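Local coordinates for protein CDA peptide synthetase I (Streptomyces coelicolor, PDB 5DU9) that belongs to the nonribosomal peptide synthetases and is represented here by a condensation domain, a two-lobed fold of the CoA-acyltransferase clan, at residues 44-49 with 101-106; 51-56 with 171-176; 285-290 with 316-321; 391-396 with 414-419; 429-434 with 444-449. The protein carries 1 engineered substitution. One frame throughout, in Å; residues are numbered along the deposited sequence.

Contact 1. Residues 44-49 with 101-106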
# COMPACT_ATOMS: atom_id res chain seq x y z
N LEU A 44 -16.41 4.23 20.50
CA LEU A 44 -15.17 4.76 21.03
C LEU A 44 -15.41 6.14 21.64
O LEU A 44 -16.31 6.87 21.22
CB LEU A 44 -14.10 4.85 19.94
CG LEU A 44 -13.65 3.54 19.30
CD1 LEU A 44 -12.64 3.83 18.20
CD2 LEU A 44 -13.05 2.60 20.33
N ASP A 45 -14.60 6.50 22.63
CA ASP A 45 -14.66 7.82 23.25
C ASP A 45 -13.76 8.77 22.48
O ASP A 45 -12.54 8.63 22.50
CB ASP A 45 -14.24 7.73 24.72
CG ASP A 45 -14.46 9.03 25.48
OD1 ASP A 45 -14.08 10.10 24.97
OD2 ASP A 45 -15.00 8.97 26.60
N HIS A 46 -14.36 9.74 21.79
CA HIS A 46 -13.59 10.64 20.94
C HIS A 46 -12.60 11.49 21.72
O HIS A 46 -11.48 11.75 21.27
CB HIS A 46 -14.51 11.56 20.14
CG HIS A 46 -13.79 12.66 19.42
ND1 HIS A 46 -13.94 13.99 19.75
CD2 HIS A 46 -12.89 12.61 18.41
CE1 HIS A 46 -13.17 14.72 18.96
NE2 HIS A 46 -12.53 13.91 18.13
N ALA A 47 -13.02 11.95 22.90
CA ALA A 47 -12.15 12.76 23.74
C ALA A 47 -10.89 11.98 24.12
O ALA A 47 -9.78 12.52 24.07
CB ALA A 47 -12.88 13.21 24.99
N VAL A 48 -11.07 10.72 24.49
CA VAL A 48 -9.95 9.87 24.88
C VAL A 48 -9.09 9.51 23.66
O VAL A 48 -7.86 9.56 23.73
CB VAL A 48 -10.43 8.58 25.56
CG1 VAL A 48 -9.25 7.70 25.96
CG2 VAL A 48 -11.27 8.92 26.79
N LEU A 49 -9.74 9.15 22.56
CA LEU A 49 -9.01 8.81 21.34
C LEU A 49 -8.23 10.02 20.83
O LEU A 49 -7.15 9.88 20.26
CB LEU A 49 -9.97 8.30 20.25
CG LEU A 49 -9.34 7.69 19.00
CD1 LEU A 49 -8.49 6.47 19.35
CD2 LEU A 49 -10.41 7.31 17.99
N VAL A 101 -1.85 18.45 15.94
CA VAL A 101 -2.55 17.18 16.04
C VAL A 101 -4.03 17.43 16.21
O VAL A 101 -4.46 18.13 17.13
CB VAL A 101 -2.03 16.32 17.20
CG1 VAL A 101 -2.68 14.93 17.14
CG2 VAL A 101 -0.51 16.20 17.15
N LEU A 102 -4.81 16.84 15.31
CA LEU A 102 -6.26 17.01 15.31
C LEU A 102 -6.95 15.71 14.94
O LEU A 102 -6.67 15.13 13.88
CB LEU A 102 -6.65 18.12 14.33
CG LEU A 102 -8.15 18.31 14.09
CD1 LEU A 102 -8.83 18.84 15.34
CD2 LEU A 102 -8.39 19.24 12.91
N LEU A 103 -7.84 15.26 15.81
CA LEU A 103 -8.74 14.17 15.49
C LEU A 103 -10.15 14.73 15.33
O LEU A 103 -10.78 15.14 16.31
CB LEU A 103 -8.72 13.08 16.56
CG LEU A 103 -9.71 11.94 16.32
CD1 LEU A 103 -9.37 11.18 15.05
CD2 LEU A 103 -9.74 10.99 17.51
N ARG A 104 -10.63 14.77 14.10
CA ARG A 104 -11.98 15.24 13.85
C ARG A 104 -12.98 14.19 14.32
O ARG A 104 -12.71 12.99 14.23
CB ARG A 104 -12.19 15.53 12.36
CG ARG A 104 -11.28 16.60 11.78
CD ARG A 104 -11.67 16.90 10.34
NE ARG A 104 -10.73 17.79 9.67
CZ ARG A 104 -10.82 19.11 9.64
NH1 ARG A 104 -11.82 19.73 10.26
NH2 ARG A 104 -9.91 19.83 9.00
N HIS A 105 -14.11 14.66 14.82
CA HIS A 105 -15.25 13.78 15.07
C HIS A 105 -16.41 14.19 14.19
O HIS A 105 -16.96 15.29 14.35
CB HIS A 105 -15.69 13.81 16.53
CG HIS A 105 -16.80 12.86 16.83
ND1 HIS A 105 -17.73 13.08 17.83
CD2 HIS A 105 -17.15 11.68 16.25
CE1 HIS A 105 -18.59 12.08 17.85
NE2 HIS A 105 -18.26 11.22 16.91
N ILE A 106 -16.78 13.31 13.27
CA ILE A 106 -17.88 13.55 12.37
C ILE A 106 -18.99 12.56 12.68
O ILE A 106 -18.88 11.37 12.39
CB ILE A 106 -17.44 13.42 10.90
CG1 ILE A 106 -16.34 14.46 10.62
CG2 ILE A 106 -18.62 13.61 9.96
CD1 ILE A 106 -15.72 14.36 9.26

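Contact 2. Residues 51-56 with 171-176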
# COMPACT_ATOMS: atom_id res chain seq x y z
N ARG A 51 -6.86 12.30 22.75
CA ARG A 51 -5.68 12.31 23.59
C ARG A 51 -4.69 11.24 23.14
O ARG A 51 -3.48 11.47 23.08
CB ARG A 51 -6.05 12.10 25.06
N ALA A 52 -5.23 10.06 22.81
CA ALA A 52 -4.41 8.94 22.36
C ALA A 52 -3.69 9.27 21.05
O ALA A 52 -2.54 8.87 20.85
CB ALA A 52 -5.26 7.70 22.19
N LEU A 53 -4.37 9.99 20.16
CA LEU A 53 -3.75 10.38 18.90
C LEU A 53 -2.56 11.30 19.16
O LEU A 53 -1.52 11.16 18.54
CB LEU A 53 -4.76 11.09 17.98
CG LEU A 53 -4.18 11.55 16.64
CD1 LEU A 53 -3.61 10.38 15.85
CD2 LEU A 53 -5.21 12.30 15.81
N ARG A 54 -2.73 12.23 20.09
CA ARG A 54 -1.68 13.18 20.40
C ARG A 54 -0.43 12.46 20.91
O ARG A 54 0.68 12.75 20.47
CB ARG A 54 -2.16 14.21 21.42
CG ARG A 54 -1.22 15.40 21.57
CD ARG A 54 -1.87 16.56 22.31
NE ARG A 54 -0.93 17.66 22.50
CZ ARG A 54 -0.71 18.63 21.61
NH1 ARG A 54 -1.36 18.65 20.45
NH2 ARG A 54 0.16 19.59 21.88
N LEU A 55 -0.63 11.51 21.81
CA LEU A 55 0.48 10.73 22.35
C LEU A 55 1.12 9.88 21.27
O LEU A 55 2.34 9.72 21.23
CB LEU A 55 -0.00 9.83 23.49
CG LEU A 55 -0.48 10.53 24.77
CD1 LEU A 55 -1.13 9.52 25.70
CD2 LEU A 55 0.67 11.23 25.46
N THR A 56 0.29 9.33 20.39
CA THR A 56 0.78 8.45 19.33
C THR A 56 1.62 9.24 18.34
O THR A 56 2.72 8.82 17.99
CB THR A 56 -0.38 7.77 18.60
OG1 THR A 56 -1.09 6.91 19.51
CG2 THR A 56 0.13 6.93 17.43
N GLU A 171 -1.94 0.04 15.42
CA GLU A 171 -1.67 -0.79 16.59
C GLU A 171 -1.25 0.06 17.78
O GLU A 171 -1.68 -0.17 18.90
CB GLU A 171 -0.59 -1.83 16.29
CG GLU A 171 -1.04 -2.95 15.36
CD GLU A 171 -0.23 -4.22 15.51
OE1 GLU A 171 0.88 -4.16 16.08
OE2 GLU A 171 -0.70 -5.28 15.06
N ARG A 172 -0.39 1.05 17.53
CA ARG A 172 0.07 1.93 18.61
C ARG A 172 -1.07 2.79 19.14
O ARG A 172 -1.22 2.97 20.35
CB ARG A 172 1.22 2.82 18.12
CG ARG A 172 1.67 3.87 19.13
CD ARG A 172 2.09 3.24 20.45
NE ARG A 172 2.57 4.24 21.40
CZ ARG A 172 2.78 4.01 22.69
NH1 ARG A 172 2.54 2.81 23.20
NH2 ARG A 172 3.22 4.98 23.48
N LEU A 173 -1.88 3.31 18.22
CA LEU A 173 -3.03 4.14 18.60
C LEU A 173 -3.95 3.38 19.54
O LEU A 173 -4.37 3.90 20.57
CB LEU A 173 -3.81 4.57 17.35
CG LEU A 173 -5.05 5.43 17.61
CD1 LEU A 173 -4.65 6.80 18.13
CD2 LEU A 173 -5.89 5.55 16.35
N ALA A 174 -4.27 2.14 19.17
CA ALA A 174 -5.15 1.31 19.99
C ALA A 174 -4.53 1.02 21.35
O ALA A 174 -5.21 1.07 22.37
CB ALA A 174 -5.47 0.02 19.26
N GLU A 175 -3.23 0.74 21.35
CA GLU A 175 -2.51 0.45 22.59
C GLU A 175 -2.62 1.61 23.58
O GLU A 175 -2.88 1.40 24.76
CB GLU A 175 -1.04 0.15 22.29
CG GLU A 175 -0.24 -0.30 23.50
CD GLU A 175 1.19 -0.64 23.15
OE1 GLU A 175 1.82 0.14 22.40
OE2 GLU A 175 1.69 -1.68 23.62
N VAL A 176 -2.40 2.82 23.08
CA VAL A 176 -2.49 4.01 23.93
C VAL A 176 -3.93 4.23 24.40
O VAL A 176 -4.16 4.55 25.56
CB VAL A 176 -1.98 5.27 23.18
CG1 VAL A 176 -2.14 6.51 24.05
CG2 VAL A 176 -0.52 5.09 22.78
O HOH W 1 3.76 7.26 21.62

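Contact 3. Residues 285-290 with 316-321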
# COMPACT_ATOMS: atom_id res chain seq x y z
N ALA A 285 -0.98 -12.32 -24.86
CA ALA A 285 0.46 -12.05 -24.81
C ALA A 285 1.23 -13.14 -24.07
O ALA A 285 0.83 -13.59 -23.00
CB ALA A 285 0.71 -10.70 -24.15
N ARG A 286 2.35 -13.55 -24.67
CA ARG A 286 3.25 -14.54 -24.10
C ARG A 286 3.90 -14.03 -22.82
O ARG A 286 3.85 -14.68 -21.77
CB ARG A 286 4.33 -14.91 -25.13
CG ARG A 286 5.53 -15.73 -24.61
CD ARG A 286 5.22 -17.21 -24.42
NE ARG A 286 4.46 -17.77 -25.53
CZ ARG A 286 4.99 -18.24 -26.66
NH1 ARG A 286 6.31 -18.25 -26.84
NH2 ARG A 286 4.20 -18.72 -27.61
N ASP A 287 4.52 -12.87 -22.92
CA ASP A 287 5.25 -12.30 -21.80
C ASP A 287 4.42 -11.22 -21.13
O ASP A 287 4.04 -10.23 -21.76
CB ASP A 287 6.60 -11.75 -22.25
CG ASP A 287 7.72 -12.77 -22.11
OD1 ASP A 287 8.42 -12.75 -21.08
OD2 ASP A 287 7.89 -13.60 -23.03
N VAL A 288 4.13 -11.43 -19.85
CA VAL A 288 3.34 -10.50 -19.08
C VAL A 288 4.19 -9.90 -17.97
O VAL A 288 5.08 -10.55 -17.42
CB VAL A 288 2.09 -11.17 -18.48
CG1 VAL A 288 1.17 -11.67 -19.59
CG2 VAL A 288 2.48 -12.31 -17.55
N VAL A 289 3.93 -8.63 -17.68
CA VAL A 289 4.58 -7.94 -16.58
C VAL A 289 3.54 -7.51 -15.56
O VAL A 289 2.51 -6.95 -15.92
CB VAL A 289 5.36 -6.71 -17.07
CG1 VAL A 289 6.06 -6.01 -15.92
CG2 VAL A 289 6.37 -7.11 -18.14
N VAL A 290 3.82 -7.81 -14.30
CA VAL A 290 3.09 -7.20 -13.20
C VAL A 290 4.11 -6.55 -12.29
O VAL A 290 5.28 -6.94 -12.29
CB VAL A 290 2.22 -8.21 -12.43
CG1 VAL A 290 1.20 -8.84 -13.37
CG2 VAL A 290 3.08 -9.28 -11.78
N ARG A 316 8.43 -10.30 -14.32
CA ARG A 316 8.23 -10.70 -15.69
C ARG A 316 7.97 -12.19 -15.76
O ARG A 316 8.73 -13.00 -15.21
CB ARG A 316 9.45 -10.33 -16.53
CG ARG A 316 9.17 -10.42 -18.00
CD ARG A 316 10.29 -9.78 -18.77
NE ARG A 316 9.88 -9.46 -20.12
CZ ARG A 316 10.63 -8.79 -20.98
NH1 ARG A 316 11.84 -8.37 -20.63
NH2 ARG A 316 10.16 -8.54 -22.20
N LEU A 317 6.89 -12.54 -16.44
CA LEU A 317 6.37 -13.90 -16.45
C LEU A 317 6.04 -14.32 -17.88
O LEU A 317 5.33 -13.61 -18.59
CB LEU A 317 5.11 -14.00 -15.59
CG LEU A 317 5.22 -13.40 -14.19
CD1 LEU A 317 3.86 -13.12 -13.58
CD2 LEU A 317 6.02 -14.33 -13.29
N ALA A 318 6.56 -15.47 -18.30
CA ALA A 318 6.19 -16.05 -19.58
C ALA A 318 5.11 -17.09 -19.36
O ALA A 318 5.27 -17.99 -18.54
CB ALA A 318 7.41 -16.67 -20.26
N VAL A 319 3.99 -16.93 -20.07
CA VAL A 319 2.91 -17.90 -20.03
C VAL A 319 2.81 -18.55 -21.40
O VAL A 319 2.31 -17.95 -22.35
CB VAL A 319 1.56 -17.26 -19.63
CG1 VAL A 319 0.48 -18.31 -19.51
CG2 VAL A 319 1.70 -16.51 -18.31
N ARG A 320 3.32 -19.77 -21.49
CA ARG A 320 3.41 -20.47 -22.76
C ARG A 320 2.13 -21.25 -23.04
O ARG A 320 1.37 -21.55 -22.12
CB ARG A 320 4.62 -21.40 -22.77
CG ARG A 320 5.95 -20.67 -22.91
CD ARG A 320 7.13 -21.62 -22.70
NE ARG A 320 8.41 -21.00 -23.02
CZ ARG A 320 9.13 -20.28 -22.17
NH1 ARG A 320 8.71 -20.06 -20.93
NH2 ARG A 320 10.29 -19.76 -22.56
N PRO A 321 1.89 -21.58 -24.32
CA PRO A 321 0.67 -22.32 -24.64
C PRO A 321 0.57 -23.66 -23.91
O PRO A 321 1.57 -24.37 -23.82
CB PRO A 321 0.77 -22.54 -26.16
CG PRO A 321 1.73 -21.51 -26.64
CD PRO A 321 2.69 -21.30 -25.52
O HOH W 2 1.87 -18.07 -25.06

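Contact 4. Residues 391-396 with 414-419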
# COMPACT_ATOMS: atom_id res chain seq x y z
N THR A 391 -0.11 5.14 -13.15
CA THR A 391 -0.18 5.43 -14.57
C THR A 391 -1.20 4.54 -15.26
O THR A 391 -1.59 4.78 -16.40
CB THR A 391 1.19 5.24 -15.25
OG1 THR A 391 1.64 3.89 -15.04
CG2 THR A 391 2.22 6.20 -14.68
N ASP A 392 -1.64 3.50 -14.56
CA ASP A 392 -2.53 2.51 -15.15
C ASP A 392 -3.46 1.93 -14.09
O ASP A 392 -4.57 2.43 -13.89
CB ASP A 392 -1.70 1.41 -15.83
CG ASP A 392 -2.52 0.20 -16.23
OD1 ASP A 392 -3.64 0.38 -16.74
OD2 ASP A 392 -2.05 -0.94 -16.02
N LEU A 393 -3.02 0.89 -13.39
CA LEU A 393 -3.88 0.16 -12.47
C LEU A 393 -3.12 -0.41 -11.27
O LEU A 393 -2.06 -1.01 -11.43
CB LEU A 393 -4.58 -0.99 -13.21
CG LEU A 393 -5.54 -1.88 -12.42
CD1 LEU A 393 -6.81 -1.13 -12.06
CD2 LEU A 393 -5.87 -3.13 -13.22
N ASN A 394 -3.67 -0.21 -10.08
CA ASN A 394 -3.26 -0.96 -8.90
C ASN A 394 -4.36 -1.92 -8.53
O ASN A 394 -5.54 -1.57 -8.56
CB ASN A 394 -2.98 -0.06 -7.67
CG ASN A 394 -2.07 1.09 -7.97
OD1 ASN A 394 -1.07 0.96 -8.68
ND2 ASN A 394 -2.39 2.25 -7.40
N ILE A 395 -3.97 -3.14 -8.18
CA ILE A 395 -4.89 -4.13 -7.64
C ILE A 395 -4.49 -4.39 -6.20
O ILE A 395 -3.42 -4.92 -5.93
CB ILE A 395 -4.86 -5.44 -8.45
CG1 ILE A 395 -5.28 -5.16 -9.89
CG2 ILE A 395 -5.77 -6.48 -7.81
CD1 ILE A 395 -5.13 -6.33 -10.83
N VAL A 396 -5.35 -3.99 -5.27
CA VAL A 396 -5.04 -4.04 -3.85
C VAL A 396 -5.98 -5.02 -3.16
O VAL A 396 -7.20 -4.93 -3.32
CB VAL A 396 -5.17 -2.65 -3.20
CG1 VAL A 396 -4.72 -2.69 -1.75
CG2 VAL A 396 -4.36 -1.62 -3.99
N GLN A 414 -7.64 8.82 -16.41
CA GLN A 414 -7.56 9.09 -17.84
C GLN A 414 -7.61 7.79 -18.65
O GLN A 414 -7.71 7.82 -19.88
CB GLN A 414 -6.28 9.87 -18.17
CG GLN A 414 -6.23 11.26 -17.57
CD GLN A 414 -4.94 11.99 -17.89
OE1 GLN A 414 -4.01 11.41 -18.45
NE2 GLN A 414 -4.88 13.27 -17.54
N VAL A 415 -7.55 6.66 -17.95
CA VAL A 415 -7.54 5.34 -18.59
C VAL A 415 -8.83 4.58 -18.28
O VAL A 415 -9.41 3.95 -19.16
CB VAL A 415 -6.34 4.49 -18.11
CG1 VAL A 415 -6.29 3.16 -18.85
CG2 VAL A 415 -5.03 5.25 -18.30
N TYR A 416 -9.27 4.65 -17.03
CA TYR A 416 -10.44 3.91 -16.57
C TYR A 416 -11.52 4.82 -16.00
O TYR A 416 -11.23 5.75 -15.24
CB TYR A 416 -10.05 2.89 -15.49
CG TYR A 416 -8.98 1.90 -15.87
CD1 TYR A 416 -9.30 0.69 -16.47
CD2 TYR A 416 -7.64 2.16 -15.61
CE1 TYR A 416 -8.32 -0.22 -16.81
CE2 TYR A 416 -6.66 1.26 -15.95
CZ TYR A 416 -7.00 0.07 -16.55
OH TYR A 416 -6.02 -0.83 -16.88
N GLY A 417 -12.77 4.54 -16.35
CA GLY A 417 -13.90 5.11 -15.66
C GLY A 417 -14.28 4.19 -14.51
O GLY A 417 -13.85 3.04 -14.46
N GLY A 418 -15.08 4.70 -13.57
CA GLY A 418 -15.52 3.92 -12.44
C GLY A 418 -16.22 2.63 -12.85
O GLY A 418 -15.91 1.55 -12.34
N GLN A 419 -17.16 2.75 -13.79
CA GLN A 419 -17.90 1.59 -14.28
C GLN A 419 -16.96 0.56 -14.92
O GLN A 419 -17.13 -0.64 -14.73
CB GLN A 419 -18.97 2.02 -15.29

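Contact 5. Residues 429-434 with 444-449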
# COMPACT_ATOMS: atom_id res chain seq x y z
N VAL A 429 -12.08 -11.37 -10.75
CA VAL A 429 -12.32 -12.22 -9.59
C VAL A 429 -13.00 -13.53 -10.00
O VAL A 429 -12.70 -14.59 -9.43
CB VAL A 429 -13.17 -11.50 -8.52
CG1 VAL A 429 -13.61 -12.47 -7.42
CG2 VAL A 429 -12.38 -10.36 -7.90
N ARG A 430 -13.88 -13.48 -10.99
CA ARG A 430 -14.54 -14.70 -11.48
C ARG A 430 -13.51 -15.64 -12.11
O ARG A 430 -13.53 -16.85 -11.87
CB ARG A 430 -15.65 -14.36 -12.48
CG ARG A 430 -16.29 -15.60 -13.12
CD ARG A 430 -17.52 -15.25 -13.94
NE ARG A 430 -17.28 -14.15 -14.87
CZ ARG A 430 -18.13 -13.76 -15.81
NH1 ARG A 430 -19.29 -14.38 -15.96
NH2 ARG A 430 -17.82 -12.74 -16.60
N PHE A 431 -12.62 -15.08 -12.92
CA PHE A 431 -11.58 -15.88 -13.58
C PHE A 431 -10.62 -16.46 -12.54
O PHE A 431 -10.28 -17.64 -12.59
CB PHE A 431 -10.84 -15.02 -14.60
CG PHE A 431 -9.94 -15.81 -15.52
CD1 PHE A 431 -10.46 -16.77 -16.37
CD2 PHE A 431 -8.57 -15.56 -15.56
CE1 PHE A 431 -9.63 -17.48 -17.23
CE2 PHE A 431 -7.75 -16.27 -16.41
CZ PHE A 431 -8.28 -17.23 -17.25
N LEU A 432 -10.18 -15.62 -11.61
CA LEU A 432 -9.31 -16.04 -10.52
C LEU A 432 -9.90 -17.22 -9.75
O LEU A 432 -9.21 -18.20 -9.47
CB LEU A 432 -9.05 -14.87 -9.56
CG LEU A 432 -8.26 -15.16 -8.28
CD1 LEU A 432 -6.85 -15.61 -8.61
CD2 LEU A 432 -8.24 -13.95 -7.37
N ALA A 433 -11.17 -17.13 -9.40
CA ALA A 433 -11.83 -18.17 -8.62
C ALA A 433 -11.92 -19.48 -9.40
O ALA A 433 -11.80 -20.56 -8.83
CB ALA A 433 -13.22 -17.71 -8.20
N GLU A 434 -12.15 -19.38 -10.71
CA GLU A 434 -12.22 -20.55 -11.57
C GLU A 434 -10.85 -21.24 -11.66
O GLU A 434 -10.76 -22.47 -11.62
CB GLU A 434 -12.70 -20.16 -12.97
CG GLU A 434 -12.96 -21.34 -13.90
CD GLU A 434 -14.20 -22.13 -13.52
OE1 GLU A 434 -15.09 -21.57 -12.85
OE2 GLU A 434 -14.28 -23.32 -13.88
N ASP A 444 -5.19 -21.78 -21.08
CA ASP A 444 -5.75 -21.30 -22.35
C ASP A 444 -6.99 -22.10 -22.77
O ASP A 444 -7.50 -21.91 -23.88
CB ASP A 444 -4.67 -21.32 -23.46
CG ASP A 444 -4.18 -22.71 -23.81
OD1 ASP A 444 -4.84 -23.71 -23.48
OD2 ASP A 444 -3.11 -22.80 -24.46
N GLU A 445 -7.48 -22.98 -21.90
CA GLU A 445 -8.76 -23.65 -22.11
C GLU A 445 -9.82 -23.17 -21.12
O GLU A 445 -11.01 -23.47 -21.28
CB GLU A 445 -8.60 -25.17 -21.99
CG GLU A 445 -7.73 -25.79 -23.07
CD GLU A 445 -7.48 -27.26 -22.84
OE1 GLU A 445 -8.10 -27.84 -21.93
OE2 GLU A 445 -6.64 -27.85 -23.57
N VAL A 446 -9.40 -22.42 -20.11
CA VAL A 446 -10.35 -21.87 -19.14
C VAL A 446 -11.11 -20.71 -19.78
O VAL A 446 -10.51 -19.77 -20.31
CB VAL A 446 -9.65 -21.38 -17.85
CG1 VAL A 446 -10.66 -20.75 -16.89
CG2 VAL A 446 -8.94 -22.52 -17.17
N ALA A 447 -12.44 -20.77 -19.72
CA ALA A 447 -13.27 -19.74 -20.32
C ALA A 447 -13.14 -18.43 -19.56
O ALA A 447 -13.41 -18.36 -18.36
CB ALA A 447 -14.72 -20.18 -20.37
N LEU A 448 -12.70 -17.39 -20.26
CA LEU A 448 -12.69 -16.04 -19.73
C LEU A 448 -13.93 -15.33 -20.25
O LEU A 448 -14.02 -15.00 -21.44
CB LEU A 448 -11.41 -15.30 -20.12
CG LEU A 448 -11.33 -13.81 -19.78
CD1 LEU A 448 -11.43 -13.58 -18.28
CD2 LEU A 448 -10.04 -13.22 -20.32
N LEU A 449 -14.90 -15.12 -19.37
CA LEU A 449 -16.19 -14.56 -19.74
C LEU A 449 -16.22 -13.06 -19.49
O LEU A 449 -15.71 -12.59 -18.48
CB LEU A 449 -17.31 -15.26 -18.96
CG LEU A 449 -17.31 -16.79 -19.06
CD1 LEU A 449 -18.27 -17.40 -18.06
CD2 LEU A 449 -17.66 -17.23 -20.48
O HOH W 3 -14.59 -13.81 -15.94

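Contact 1. Residues 44-49 with 101-106
With CG anti to the backbone N in both His46 and His105 (chi1 170° in His46), each ring is carried toward the other segment, and the two overlap in an offset stack, centroids 5.0 Å apart and planes 26° from parallel. The offset sets the CB of His105 squarely over the middle of the His46 ring, a CH-pi contact with that carbon 3.4 Å from the ring centroid. In return, the CB of His46 sits over the rim of the His105 face. The far end of the His46 ring is fixed by a hydrogen bond: NE2 donates to Leu103 O at 2.8 Å with an N-H...O angle of 165°. The oxygen lies in the imidazole plane, while the nitrogen stands well above the plane of the carbonyl. Beside the ring, at its CD2 corner, Leu103 CD2 touches His46 CD2 at 3.7 Å and Leu49 CG at 3.6 Å, the two leucines crossing at about a right angle. Asp45 caps the helix start, its OD1 accepting from Val48 N at 3.1 Å, and Thr144 holds NE2 of His105. The first turn of helix 46-58 thus lies against strand 103-107, an outermost strand of the six-stranded sheet. His46 and Leu49 also rest on Leu142 of neighbouring strand 138-146, Val48 and Leu49 meet Tyr177 of helix 163-182, and Arg104 and Ile106 meet Trp121 of helix 114-126.

Contact 2. Residues 51-56 with 171-176
Val176 and Leu173 are the two bumps that helix 171-176 presents to helix 51-56. CG1 of Val176 fits between Ala52 and Leu55, 3.7 Å from Ala52 CA and 3.6 Å from Leu55 CD1, while its CG2 turns toward the Thr56 hydroxyl. Leu173 reaches the backbone on the next side of the helix, its CD1 lying 3.8 Å from Leu53 CA. The small Ala52 side chain lets the helices close to 8.7 Å between axes, which cross at 126°. Thr56 is the bump coming the other way, settling among Arg172, Leu173 and Val176: its CG2 meets Arg172 CG at 3.8 Å and its OG1 lies 3.5 Å from Leu173 CA. That hydroxyl is tied back to Ala52 O, on the other face of the carbonyl from Thr56 N. At one margin a water accepts from Arg172 NH2 and donates to Leu55 O, and Val176 CG2 covers a face of the guanidinium, which also pairs with Glu175. Both helices pack on the six-stranded sheet, where Leu53 and Leu173 touch Tyr152 of strand 149-157.

Contact 3. Residues 285-290 with 316-321
Val288 and Leu317 exchange both of their backbone hydrogen bonds, as an antiparallel hydrogen-bonded pair does: Val288 N gives to Leu317 O at 2.8 Å, and Leu317 N gives to Val288 O at 2.9 Å. Two residues further along, just past the strand ends, Val319 N donates to Arg286 O at 2.8 Å, nearly straight at 176°. The non-hydrogen-bonded pairs Asp287-Ala318 and Val289-Arg316 alternate with these. A water also joins Arg286 to segment 316-321, accepting from NE at 2.6 Å and donating to Val319 O at 2.7 Å. The Arg286 side chain, bent twice, lays CD against Arg320 CG and NH2 against the Pro321 ring. Asp287 OD1 and Arg316 NE make only a long salt bridge, 3.7 Å apart; the terminal NH2 of Arg316 is paired instead with Asp223. On the other face Val288 CG2 packs on Leu317 CB. This face of the two-stranded ribbon, strands 287-294 and 311-318, is covered by helix 267-283, through Ala276 against Leu317, and by helix 325-341, through Val332 and Ala335.

Contact 4. Residues 391-396 with 414-419
Tyr416 meets Asp392 with its hydroxyl and one ring edge. OH donates to Asp392 OD1 at 2.7 Å, reaching the oxygen on its syn side and 19° out of the carboxylate plane. The same OD1 lies in the plane of the ring, 3.2 Å from CE2, and Asp392 O is also near that plane, 3.2 Å from CE2, so two oxygens of one residue line the edge. Carboxylate and ring are turned only 31° apart. Leu393 CB adds an apolar touch, 4.1 Å from Tyr416 CE2. The aspartate reaches across because its CG is anti to the backbone N (chi1 168°). In the next shell Ser229 OG hydrogen-bonds to Asp392 OD1, giving that oxygen a second partner, and Thr390 OG1 bonds to Asp392 N. Val415 CG1 lies over the rim of one face of the tyrosine, while Leu421 and Leu424 of helix 418-437 also touch Tyr416. Backbone bonding of Asp392 with Asn412 closes the open end of the beta hairpin formed by strands 393-398 and 404-411. The hairpin is part of the four-stranded sheet of the second lobe and runs on into helix 418-437, with Gly417 at the N-cap position, as in the chloramphenicol acetyltransferase-like fold of condensation domains.

Contact 5. Residues 429-434 with 444-449
Phe431 turns toward the C-terminal segment, its CG anti to the backbone N (chi1 -168°), and three residues meet its ring. Leu448 crosses it at about a right angle and sets CD1 over one face, a CH-pi contact 4.2 Å from the ring centroid and 28° off the normal. Ala447 O stands at the ring edge, 3.9 Å from Phe431 CD1. Val446 CG1 presses on Phe431 CE1 at 3.4 Å, a tight apolar touch. The same methyl meets Glu434 about one turn on, whose CG lies 3.8 Å from Val446 CG1. Arg430 works differently. Its chain runs extended through CD and then bends at chi3 (49°), which swings NE round toward a water. That water accepts from Arg430 NE at 2.9 Å and donates to Leu449 O at 3.0 Å, while the guanidinium presents one face to Leu449 CB, which lies 3.5 Å from NH2. The terminal NH2 itself donates to Thr450 O. Phe278 of helix 267-283 touches both Phe431 and Leu448, and Arg281 NE bonds to Val446 O. The contact is therefore chiefly apolar around Phe431, with arginine groups and a water supplying partners for the carbonyls of the tail; a positive guanidinium beside the last carbonyls of the chain would be electrostatically favourable.

Overall arrangement
From the N terminus, contacts 1 and 2 come first and cross: 44-49 and 51-56 follow each other on helix 46-58, and their partners 101-106 and 171-176 come in the same order. They touch through Leu53 and Val101, and together join that helix to the edge strand and to helix 163-182 in the first lobe. The other three follow in series in the second lobe. Contact 3 closes a two-stranded ribbon, contact 4 closes the base of a hairpin, and contact 5 brings the tail back onto helix 418-437, whose beginning serves contact 4. Contact 3 meets contact 5 where Pro321 packs on Asp444. Contacts 1 and 3 have centres about 49 Å apart.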